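Local coordinates for protein cellulase (Soil metagenome, PDB 5I2U) that probably hydrolyses beta-1,4-glucosidic linkages of cellulose, as a halotolerant family 5 glycoside hydrolase built on a TIM barrel, at residues V55-L61 / W83-R89; W78-W83 / D303-T307; D128-K134 / E159-D165. All blocks are in the same frame, centred on the assembly; numbering follows the deposited sequence.

Interaction 1. Residues V55-L61 / W83-R89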
loop_
_atom_site.group_PDB
_atom_site.type_symbol
_atom_site.label_atom_id
_atom_site.label_comp_id
_atom_site.label_asym_id
_atom_site.label_seq_id
_atom_site.Cartn_x
_atom_site.Cartn_y
_atom_site.Cartn_z
ATOM N N VAL A 55 -5.041 -13.128 -0.029
ATOM C CA VAL A 55 -3.954 -12.469 -0.728
ATOM C C VAL A 55 -4.604 -11.346 -1.548
ATOM O O VAL A 55 -5.383 -11.615 -2.468
ATOM C CB VAL A 55 -3.201 -13.453 -1.637
ATOM C CG1 VAL A 55 -2.028 -12.765 -2.309
ATOM C CG2 VAL A 55 -2.730 -14.653 -0.828
ATOM N N LEU A 56 -4.294 -10.102 -1.192
ATOM C CA LEU A 56 -4.749 -8.960 -1.956
ATOM C C LEU A 56 -3.698 -8.584 -3.005
ATOM O O LEU A 56 -2.487 -8.595 -2.730
ATOM C CB LEU A 56 -5.028 -7.781 -1.039
ATOM C CG LEU A 56 -6.107 -8.023 0.024
ATOM C CD1 LEU A 56 -6.152 -6.853 0.982
ATOM C CD2 LEU A 56 -7.480 -8.266 -0.590
ATOM N N ARG A 57 -4.174 -8.300 -4.214
ATOM C CA ARG A 57 -3.335 -7.826 -5.315
ATOM C C ARG A 57 -3.990 -6.610 -5.930
ATOM O O ARG A 57 -5.170 -6.643 -6.263
ATOM C CB ARG A 57 -3.199 -8.902 -6.381
ATOM C CG ARG A 57 -2.493 -10.164 -5.906
ATOM C CD ARG A 57 -3.404 -11.332 -6.151
ATOM N NE ARG A 57 -2.877 -12.608 -5.699
ATOM C CZ ARG A 57 -3.629 -13.687 -5.494
ATOM N NH1 ARG A 57 -4.944 -13.660 -5.726
ATOM N NH2 ARG A 57 -3.059 -14.812 -5.063
ATOM N N GLY A 58 -3.229 -5.527 -6.052
ATOM C CA GLY A 58 -3.745 -4.307 -6.662
ATOM C C GLY A 58 -2.690 -3.264 -6.989
ATOM O O GLY A 58 -1.522 -3.591 -7.201
ATOM N N ALA A 59 -3.123 -2.010 -7.022
ATOM C CA ALA A 59 -2.307 -0.903 -7.496
ATOM C C ALA A 59 -2.467 0.338 -6.604
ATOM O O ALA A 59 -3.543 0.592 -6.088
ATOM C CB ALA A 59 -2.686 -0.581 -8.927
ATOM N N SER A 60 -1.369 1.076 -6.429
ATOM C CA SER A 60 -1.352 2.328 -5.689
ATOM C C SER A 60 -1.435 3.517 -6.628
ATOM O O SER A 60 -0.736 3.568 -7.640
ATOM C CB SER A 60 -0.072 2.449 -4.882
ATOM O OG SER A 60 -0.094 3.598 -4.047
ATOM N N LEU A 61 -2.302 4.473 -6.287
ATOM C CA LEU A 61 -2.249 5.797 -6.906
ATOM C C LEU A 61 -0.943 6.391 -6.423
ATOM O O LEU A 61 -0.407 5.968 -5.392
ATOM C CB LEU A 61 -3.425 6.671 -6.482
ATOM C CG LEU A 61 -4.826 6.118 -6.776
ATOM C CD1 LEU A 61 -5.912 7.029 -6.233
ATOM C CD2 LEU A 61 -5.038 5.908 -8.270
ATOM N N TRP A 83 -8.768 -3.980 -14.229
ATOM C CA TRP A 83 -7.464 -4.501 -13.738
ATOM C C TRP A 83 -7.638 -5.618 -12.701
ATOM O O TRP A 83 -6.680 -6.317 -12.382
ATOM C CB TRP A 83 -6.586 -3.386 -13.141
ATOM C CG TRP A 83 -6.001 -2.438 -14.137
ATOM C CD1 TRP A 83 -6.537 -2.064 -15.336
ATOM C CD2 TRP A 83 -4.777 -1.717 -14.002
ATOM N NE1 TRP A 83 -5.715 -1.174 -15.964
ATOM C CE2 TRP A 83 -4.624 -0.935 -15.167
ATOM C CE3 TRP A 83 -3.795 -1.648 -13.007
ATOM C CZ2 TRP A 83 -3.520 -0.087 -15.366
ATOM C CZ3 TRP A 83 -2.690 -0.827 -13.210
ATOM C CH2 TRP A 83 -2.564 -0.049 -14.385
ATOM N N LYS A 84 -8.855 -5.773 -12.188
ATOM C CA LYS A 84 -9.181 -6.756 -11.148
ATOM C C LYS A 84 -8.441 -6.496 -9.835
ATOM O O LYS A 84 -8.111 -7.436 -9.116
ATOM C CB LYS A 84 -8.960 -8.202 -11.633
ATOM C CG LYS A 84 -9.609 -8.538 -12.965
ATOM C CD LYS A 84 -11.123 -8.449 -12.909
ATOM C CE LYS A 84 -11.738 -9.011 -14.193
ATOM N NZ LYS A 84 -13.160 -8.608 -14.362
ATOM N N CYS A 85 -8.213 -5.221 -9.509
ATOM C CA CYS A 85 -7.641 -4.878 -8.216
ATOM C C CYS A 85 -8.618 -5.282 -7.113
ATOM O O CYS A 85 -9.826 -5.007 -7.195
ATOM C CB CYS A 85 -7.319 -3.384 -8.114
ATOM S SG CYS A 85 -6.042 -2.810 -9.260
ATOM N N THR A 86 -8.089 -5.994 -6.123
ATOM C CA THR A 86 -8.806 -6.310 -4.894
ATOM C C THR A 86 -8.422 -5.344 -3.793
ATOM O O THR A 86 -9.056 -5.335 -2.727
ATOM C CB THR A 86 -8.535 -7.768 -4.446
ATOM O OG1 THR A 86 -7.119 -8.047 -4.461
ATOM C CG2 THR A 86 -9.244 -8.732 -5.383
ATOM N N VAL A 87 -7.364 -4.559 -4.031
ATOM C CA VAL A 87 -6.974 -3.486 -3.152
ATOM C C VAL A 87 -6.554 -2.255 -3.978
ATOM O O VAL A 87 -6.046 -2.384 -5.082
ATOM C CB VAL A 87 -5.851 -3.937 -2.170
ATOM C CG1 VAL A 87 -4.536 -4.196 -2.888
ATOM C CG2 VAL A 87 -5.656 -2.916 -1.055
ATOM N N VAL A 88 -6.796 -1.070 -3.421
ATOM C CA VAL A 88 -6.330 0.199 -3.983
ATOM C C VAL A 88 -5.686 1.015 -2.881
ATOM O O VAL A 88 -6.174 1.046 -1.763
ATOM C CB VAL A 88 -7.455 0.994 -4.673
ATOM C CG1 VAL A 88 -7.846 0.249 -5.924
ATOM C CG2 VAL A 88 -8.667 1.175 -3.772
ATOM N N ARG A 89 -4.562 1.643 -3.184
ATOM C CA ARG A 89 -3.833 2.406 -2.169
ATOM C C ARG A 89 -3.904 3.870 -2.513
ATOM O O ARG A 89 -3.662 4.255 -3.670
ATOM C CB ARG A 89 -2.389 1.901 -2.077
ATOM C CG ARG A 89 -1.469 2.594 -1.081
ATOM C CD ARG A 89 -0.171 1.793 -1.042
ATOM N NE ARG A 89 0.907 2.273 -0.168
ATOM C CZ ARG A 89 2.037 2.881 -0.553
ATOM N NH1 ARG A 89 2.261 3.221 -1.830
ATOM N NH2 ARG A 89 2.948 3.189 0.363
#
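W83 meets the first strand obliquely, its CZ3 lying 4.3 Å from A59 CB. C85 turns its thiol to the same methyl, SG resting 4.0 Å from A59 CB and close to the bare CA of G58, where a side chain would collide with the carbonyl of V87. At T86 the two chains are clasped: its N-H points at R57 O (3.0 Å), while its hydroxyl, set between backbone N and carbonyl carbon (chi1 49°), lets OG1 accept from R57 N at 3.0 Å. Strands 57-61 and 87-93 are the first two of the closed eight-stranded barrel, joined through helix 73-81 as a beta-alpha-beta unit and parallel here, 18° apart. V87 packs CG1 on L56 CB. The main-chain pairing continues beyond V88, R89 N bonding to A59 O (3.3 Å) and L61 N to R89 O (3.0 Å). R89 runs extended over S60, its NH1 reaching OG at 3.3 Å, and that hydroxyl donates onward to L61 O. The R89 guanidinium makes salt bridges to D128, E159 and E250; an alanine here would probably leave these clustered carboxylates without their shared positive partner.

Interaction 2. Residues W78-W83 / D303-T307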
loop_
_atom_site.group_PDB
_atom_site.type_symbol
_atom_site.label_atom_id
_atom_site.label_comp_id
_atom_site.label_asym_id
_atom_site.label_seq_id
_atom_site.Cartn_x
_atom_site.Cartn_y
_atom_site.Cartn_z
ATOM N N TRP A 78 -12.728 1.565 -12.369
ATOM C CA TRP A 78 -12.012 0.975 -13.490
ATOM C C TRP A 78 -10.871 0.024 -13.030
ATOM O O TRP A 78 -10.672 -1.032 -13.628
ATOM C CB TRP A 78 -11.483 2.047 -14.458
ATOM C CG TRP A 78 -10.840 1.450 -15.713
ATOM C CD1 TRP A 78 -9.495 1.362 -15.983
ATOM C CD2 TRP A 78 -11.510 0.849 -16.831
ATOM N NE1 TRP A 78 -9.294 0.758 -17.199
ATOM C CE2 TRP A 78 -10.510 0.429 -17.742
ATOM C CE3 TRP A 78 -12.860 0.633 -17.157
ATOM C CZ2 TRP A 78 -10.815 -0.205 -18.958
ATOM C CZ3 TRP A 78 -13.165 0.003 -18.369
ATOM C CH2 TRP A 78 -12.142 -0.401 -19.255
ATOM N N LEU A 79 -10.126 0.403 -12.000
ATOM C CA LEU A 79 -9.088 -0.487 -11.453
ATOM C C LEU A 79 -9.680 -1.776 -10.903
ATOM O O LEU A 79 -9.075 -2.838 -11.026
ATOM C CB LEU A 79 -8.274 0.211 -10.361
ATOM C CG LEU A 79 -7.348 1.326 -10.878
ATOM C CD1 LEU A 79 -6.910 2.211 -9.729
ATOM C CD2 LEU A 79 -6.135 0.750 -11.606
ATOM N N ALA A 80 -10.850 -1.660 -10.277
ATOM C CA ALA A 80 -11.559 -2.812 -9.739
ATOM C C ALA A 80 -12.053 -3.719 -10.864
ATOM O O ALA A 80 -11.788 -4.922 -10.852
ATOM C CB ALA A 80 -12.723 -2.366 -8.857
ATOM N N ASP A 81 -12.748 -3.132 -11.836
ATOM C CA ASP A 81 -13.424 -3.898 -12.893
ATOM C C ASP A 81 -12.475 -4.441 -13.964
ATOM O O ASP A 81 -12.517 -5.622 -14.267
ATOM C CB ASP A 81 -14.531 -3.059 -13.553
ATOM C CG ASP A 81 -15.662 -2.725 -12.597
ATOM O OD1 ASP A 81 -15.776 -3.355 -11.526
ATOM O OD2 ASP A 81 -16.459 -1.832 -12.918
ATOM N N ASP A 82 -11.630 -3.584 -14.532
ATOM C CA ASP A 82 -10.779 -3.971 -15.658
ATOM C C ASP A 82 -9.424 -4.568 -15.240
ATOM O O ASP A 82 -8.979 -5.552 -15.852
ATOM C CB ASP A 82 -10.557 -2.785 -16.582
ATOM C CG ASP A 82 -9.763 -3.154 -17.811
ATOM O OD1 ASP A 82 -10.223 -4.021 -18.579
ATOM O OD2 ASP A 82 -8.665 -2.595 -17.994
ATOM N N TRP A 83 -8.768 -3.980 -14.229
ATOM C CA TRP A 83 -7.464 -4.501 -13.738
ATOM C C TRP A 83 -7.638 -5.618 -12.701
ATOM O O TRP A 83 -6.680 -6.317 -12.382
ATOM C CB TRP A 83 -6.586 -3.386 -13.141
ATOM C CG TRP A 83 -6.001 -2.438 -14.137
ATOM C CD1 TRP A 83 -6.537 -2.064 -15.336
ATOM C CD2 TRP A 83 -4.777 -1.717 -14.002
ATOM N NE1 TRP A 83 -5.715 -1.174 -15.964
ATOM C CE2 TRP A 83 -4.624 -0.935 -15.167
ATOM C CE3 TRP A 83 -3.795 -1.648 -13.007
ATOM C CZ2 TRP A 83 -3.520 -0.087 -15.366
ATOM C CZ3 TRP A 83 -2.690 -0.827 -13.210
ATOM C CH2 TRP A 83 -2.564 -0.049 -14.385
ATOM N N ASP A 303 -10.700 9.390 -15.858
ATOM C CA ASP A 303 -11.834 8.537 -15.495
ATOM C C ASP A 303 -11.654 7.046 -15.802
ATOM O O ASP A 303 -12.513 6.252 -15.420
ATOM C CB ASP A 303 -13.114 9.052 -16.176
ATOM C CG ASP A 303 -13.415 10.488 -15.822
ATOM O OD1 ASP A 303 -13.386 10.834 -14.622
ATOM O OD2 ASP A 303 -13.670 11.280 -16.750
ATOM N N GLY A 304 -10.557 6.660 -16.462
ATOM C CA GLY A 304 -10.329 5.264 -16.818
ATOM C C GLY A 304 -10.572 4.991 -18.294
ATOM O O GLY A 304 -10.321 5.853 -19.125
ATOM N N ASN A 305 -11.078 3.789 -18.592
ATOM C CA ASN A 305 -11.198 3.236 -19.948
ATOM C C ASN A 305 -9.889 3.226 -20.720
ATOM O O ASN A 305 -9.853 3.529 -21.915
ATOM C CB ASN A 305 -12.285 3.968 -20.740
ATOM C CG ASN A 305 -13.639 3.808 -20.115
ATOM O OD1 ASN A 305 -14.414 2.933 -20.512
ATOM N ND2 ASN A 305 -13.928 4.618 -19.104
ATOM N N TRP A 306 -8.809 2.863 -20.035
ATOM C CA TRP A 306 -7.474 2.887 -20.639
ATOM C C TRP A 306 -7.364 1.714 -21.608
ATOM O O TRP A 306 -7.268 0.561 -21.193
ATOM C CB TRP A 306 -6.352 2.858 -19.573
ATOM C CG TRP A 306 -6.559 3.882 -18.480
ATOM C CD1 TRP A 306 -6.912 5.194 -18.639
ATOM C CD2 TRP A 306 -6.469 3.658 -17.070
ATOM N NE1 TRP A 306 -7.019 5.808 -17.417
ATOM C CE2 TRP A 306 -6.759 4.889 -16.434
ATOM C CE3 TRP A 306 -6.161 2.541 -16.280
ATOM C CZ2 TRP A 306 -6.763 5.031 -15.046
ATOM C CZ3 TRP A 306 -6.147 2.685 -14.908
ATOM C CH2 TRP A 306 -6.458 3.927 -14.300
ATOM N N THR A 307 -7.392 2.028 -22.901
ATOM C CA THR A 307 -7.089 1.062 -23.957
ATOM C C THR A 307 -5.595 0.690 -23.896
ATOM O O THR A 307 -4.791 1.399 -23.285
ATOM C CB THR A 307 -7.399 1.653 -25.340
ATOM O OG1 THR A 307 -6.727 2.906 -25.448
ATOM C CG2 THR A 307 -8.894 1.880 -25.514
HETATM O O HOH W 1 -7.031 -0.779 -18.533
#
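W78 has its CG opposite the backbone N (chi1 -175°), which throws the indole off helix 73-81 against the loop, where the W306 ring, turned back beside its own N (chi1 -49°), slides past it. The edge of W78 enters one face of W306: CD1 stands 3.5 Å from CE3, with the planes at 79°, a T-shaped pair. W306 in turn presents an edge to the face of W83 in an offset edge-to-face contact, CE3 lying 3.8 Å from W83 CZ2, and L79 CD2 closes on the rim at CZ3. The loop backbone lies flat over W78, N305 CA sitting 3.6 Å from the centroid of the six-membered ring; D82 CB covers the other face. G304 fits here because a CB would strike W78 CB, and its backbone angles also suit glycine alone. The segments share no direct hydrogen bond. Instead, one water accepts from W78 NE1 (3.0 Å) and W83 NE1 (2.9 Å) and donates to W306 O (3.0 Å) and to D82 OD2, whose carboxylate also pairs with R319 of helix 313-325. The loop after the last barrel strand is thus held to the first barrel helix by aromatic packing, and the water, with all four bonds used, satisfies two indole N-H groups and ties the polar rim of the cluster together.

Interaction 3. Residues D128-K134 / E159-D165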
loop_
_atom_site.group_PDB
_atom_site.type_symbol
_atom_site.label_atom_id
_atom_site.label_comp_id
_atom_site.label_asym_id
_atom_site.label_seq_id
_atom_site.Cartn_x
_atom_site.Cartn_y
_atom_site.Cartn_z
ATOM N N ASP A 128 -2.876 5.645 3.083
ATOM C CA ASP A 128 -1.428 5.705 3.236
ATOM C C ASP A 128 -0.951 7.149 3.525
ATOM O O ASP A 128 -1.109 8.058 2.715
ATOM C CB ASP A 128 -0.741 5.052 2.011
ATOM C CG ASP A 128 0.709 5.515 1.786
ATOM O OD1 ASP A 128 1.462 5.754 2.757
ATOM O OD2 ASP A 128 1.096 5.616 0.595
ATOM N N PHE A 129 -0.370 7.306 4.714
ATOM C CA PHE A 129 0.226 8.524 5.202
ATOM C C PHE A 129 1.593 8.526 4.585
ATOM O O PHE A 129 2.541 7.960 5.130
ATOM C CB PHE A 129 0.276 8.439 6.730
ATOM C CG PHE A 129 0.584 9.722 7.412
ATOM C CD1 PHE A 129 -0.416 10.664 7.624
ATOM C CD2 PHE A 129 1.874 9.973 7.881
ATOM C CE1 PHE A 129 -0.136 11.850 8.280
ATOM C CE2 PHE A 129 2.168 11.151 8.535
ATOM C CZ PHE A 129 1.160 12.097 8.735
ATOM N N HIS A 130 1.676 9.148 3.412
ATOM C CA HIS A 130 2.783 8.958 2.497
ATOM C C HIS A 130 3.946 9.905 2.832
ATOM O O HIS A 130 4.197 10.906 2.145
ATOM C CB HIS A 130 2.293 9.100 1.054
ATOM C CG HIS A 130 3.179 8.437 0.045
ATOM N ND1 HIS A 130 3.048 7.110 -0.308
ATOM C CD2 HIS A 130 4.182 8.928 -0.710
ATOM C CE1 HIS A 130 3.942 6.810 -1.228
ATOM N NE2 HIS A 130 4.647 7.897 -1.488
ATOM N N ALA A 131 4.644 9.549 3.906
ATOM C CA ALA A 131 5.708 10.331 4.495
ATOM C C ALA A 131 7.023 9.580 4.406
ATOM O O ALA A 131 7.046 8.339 4.443
ATOM C CB ALA A 131 5.392 10.587 5.962
ATOM N N HIS A 132 8.107 10.344 4.291
ATOM C CA HIS A 132 9.466 9.868 4.578
ATOM C C HIS A 132 9.923 10.323 5.964
ATOM O O HIS A 132 10.480 9.528 6.727
ATOM C CB HIS A 132 10.471 10.385 3.549
ATOM C CG HIS A 132 10.292 9.811 2.177
ATOM N ND1 HIS A 132 10.359 8.457 1.920
ATOM C CD2 HIS A 132 10.092 10.414 0.981
ATOM C CE1 HIS A 132 10.186 8.252 0.625
ATOM N NE2 HIS A 132 10.023 9.420 0.033
ATOM N N ASN A 133 9.708 11.602 6.271
ATOM C CA ASN A 133 10.052 12.148 7.584
ATOM C C ASN A 133 9.017 11.731 8.633
ATOM O O ASN A 133 7.960 11.191 8.293
ATOM C CB ASN A 133 10.194 13.669 7.522
ATOM C CG ASN A 133 11.337 14.104 6.630
ATOM O OD1 ASN A 133 12.504 13.937 6.986
ATOM N ND2 ASN A 133 11.018 14.636 5.447
ATOM N N LYS A 134 9.348 11.985 9.897
ATOM C CA LYS A 134 8.497 11.629 11.033
ATOM C C LYS A 134 7.561 12.781 11.410
ATOM O O LYS A 134 8.026 13.860 11.783
ATOM C CB LYS A 134 9.374 11.255 12.232
ATOM C CG LYS A 134 8.609 10.519 13.319
ATOM C CD LYS A 134 9.496 10.168 14.495
ATOM C CE LYS A 134 9.614 11.340 15.447
ATOM N NZ LYS A 134 10.814 11.157 16.283
ATOM N N GLU A 159 -2.132 2.654 6.679
ATOM C CA GLU A 159 -0.694 2.515 6.529
ATOM C C GLU A 159 -0.051 3.771 7.096
ATOM O O GLU A 159 -0.082 4.836 6.487
ATOM C CB GLU A 159 -0.312 2.299 5.081
ATOM C CG GLU A 159 1.168 2.002 4.912
ATOM C CD GLU A 159 1.572 1.806 3.476
ATOM O OE1 GLU A 159 0.677 1.806 2.607
ATOM O OE2 GLU A 159 2.789 1.642 3.224
ATOM N N ILE A 160 0.550 3.625 8.263
ATOM C CA ILE A 160 0.803 4.770 9.135
ATOM C C ILE A 160 2.052 5.595 8.808
ATOM O O ILE A 160 2.171 6.735 9.257
ATOM C CB ILE A 160 0.770 4.361 10.636
ATOM C CG1 ILE A 160 1.882 3.376 11.003
ATOM C CG2 ILE A 160 -0.582 3.755 10.966
ATOM C CD1 ILE A 160 2.045 3.207 12.493
ATOM N N TRP A 161 2.974 5.034 8.030
ATOM C CA TRP A 161 4.185 5.755 7.654
ATOM C C TRP A 161 4.803 5.067 6.445
ATOM O O TRP A 161 5.495 4.044 6.589
ATOM C CB TRP A 161 5.165 5.780 8.830
ATOM C CG TRP A 161 6.364 6.648 8.647
ATOM C CD1 TRP A 161 6.786 7.263 7.498
ATOM C CD2 TRP A 161 7.323 6.971 9.648
ATOM N NE1 TRP A 161 7.945 7.950 7.726
ATOM C CE2 TRP A 161 8.303 7.793 9.039
ATOM C CE3 TRP A 161 7.456 6.646 11.003
ATOM C CZ2 TRP A 161 9.397 8.313 9.745
ATOM C CZ3 TRP A 161 8.551 7.155 11.708
ATOM C CH2 TRP A 161 9.508 7.978 11.074
ATOM N N ASN A 162 4.546 5.638 5.265
ATOM C CA ASN A 162 4.933 5.025 3.992
ATOM C C ASN A 162 6.336 4.421 3.992
ATOM O O ASN A 162 6.494 3.207 3.932
ATOM C CB ASN A 162 4.821 6.046 2.866
ATOM C CG ASN A 162 5.470 5.573 1.566
ATOM O OD1 ASN A 162 5.297 4.428 1.161
ATOM N ND2 ASN A 162 6.231 6.434 0.941
ATOM N N GLU A 163 7.342 5.283 4.069
ATOM C CA GLU A 163 8.720 4.865 3.914
ATOM C C GLU A 163 9.589 5.711 4.824
ATOM O O GLU A 163 10.100 6.749 4.408
ATOM C CB GLU A 163 9.166 5.014 2.451
ATOM C CG GLU A 163 8.838 3.823 1.568
ATOM C CD GLU A 163 9.394 3.943 0.161
ATOM O OE1 GLU A 163 9.918 4.996 -0.229
ATOM O OE2 GLU A 163 9.282 2.963 -0.586
ATOM N N PRO A 164 9.737 5.282 6.086
ATOM C CA PRO A 164 10.765 5.883 6.910
ATOM C C PRO A 164 12.127 5.621 6.251
ATOM O O PRO A 164 12.387 4.487 5.831
ATOM C CB PRO A 164 10.644 5.148 8.250
ATOM C CG PRO A 164 9.380 4.358 8.197
ATOM C CD PRO A 164 9.025 4.183 6.759
ATOM N N ASP A 165 12.946 6.665 6.111
ATOM C CA ASP A 165 14.288 6.524 5.518
ATOM C C ASP A 165 15.383 6.385 6.604
ATOM O O ASP A 165 15.663 5.264 7.046
ATOM C CB ASP A 165 14.615 7.606 4.447
ATOM C CG ASP A 165 14.222 9.033 4.857
ATOM O OD1 ASP A 165 14.151 9.338 6.077
ATOM O OD2 ASP A 165 13.999 9.852 3.943
HETATM O O HOH W 2 13.741 12.157 5.481
#
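F129 donates its N-H to E159 O (3.1 Å) almost straight along the carbonyl, closing the parallel pairing of D128 with E159 at the last residue of strand 156-159, near the end of strand 124-130. Beyond it, N162 N bonds to F129 O, which A131 N meets from the opposite face of the carbonyl in an inverse gamma turn centred on H130, and E163 N bonds to A131 O (3.1 Å). The carboxylates of D128 and E159 lie stacked, 4.0 Å between OD1 and OE1, a closeness probably eased by R89, which also holds N162 OD1; E159 OE2 is bonded by S249 OG. H130 has CG opposite its N (chi1 -158°), turning the ring back along the strand; ND1 donates to D128 OD2 (2.6 Å) in the ring plane, while the N162 amide lies over that ring, 14° from parallel, ND2 being 3.2 Å from CE1. H132 ND1 reaches E163 O at 3.0 Å, on a lone pair in the carbonyl plane. W161 NE1 makes a weak bond to H132 O, and K134 packs CB and CG on W161 CH2 (both 3.5 Å). The Asn-Glu-Pro run N162-E163-P164 after the fourth barrel strand matches the family 5 signature, whose glutamate is the general acid/base in relatives. E163 OE2 is bonded by H222, and a glycerol, probably from the crystallisation liquor, bonds weakly to N162 and E163, as might be expected in a sugar-binding cleft.

How the interactions relate
Interactions 1 and 3 are buried and belong to the same barrel sheet, as strands 87-93 and 124-130 are neighbours; they meet through R89, whose side chain reaches the carboxylate and amide groups of interaction 3. Interaction 2 lies farther from the chain's centre and is only partly buried, with exposed residues on the loop side; it sits on the opposite side from interaction 3 and about 14 Å from it at the nearest atoms. It shares W83 with interaction 1, and L79 O probably accepts from C85 N. The chemistry follows the place: mainly backbone pairing in 55-61/83-89, polar and charged groups at the strand ends in 128-134/159-165, and indoles with a bridging water in 78-83/303-307.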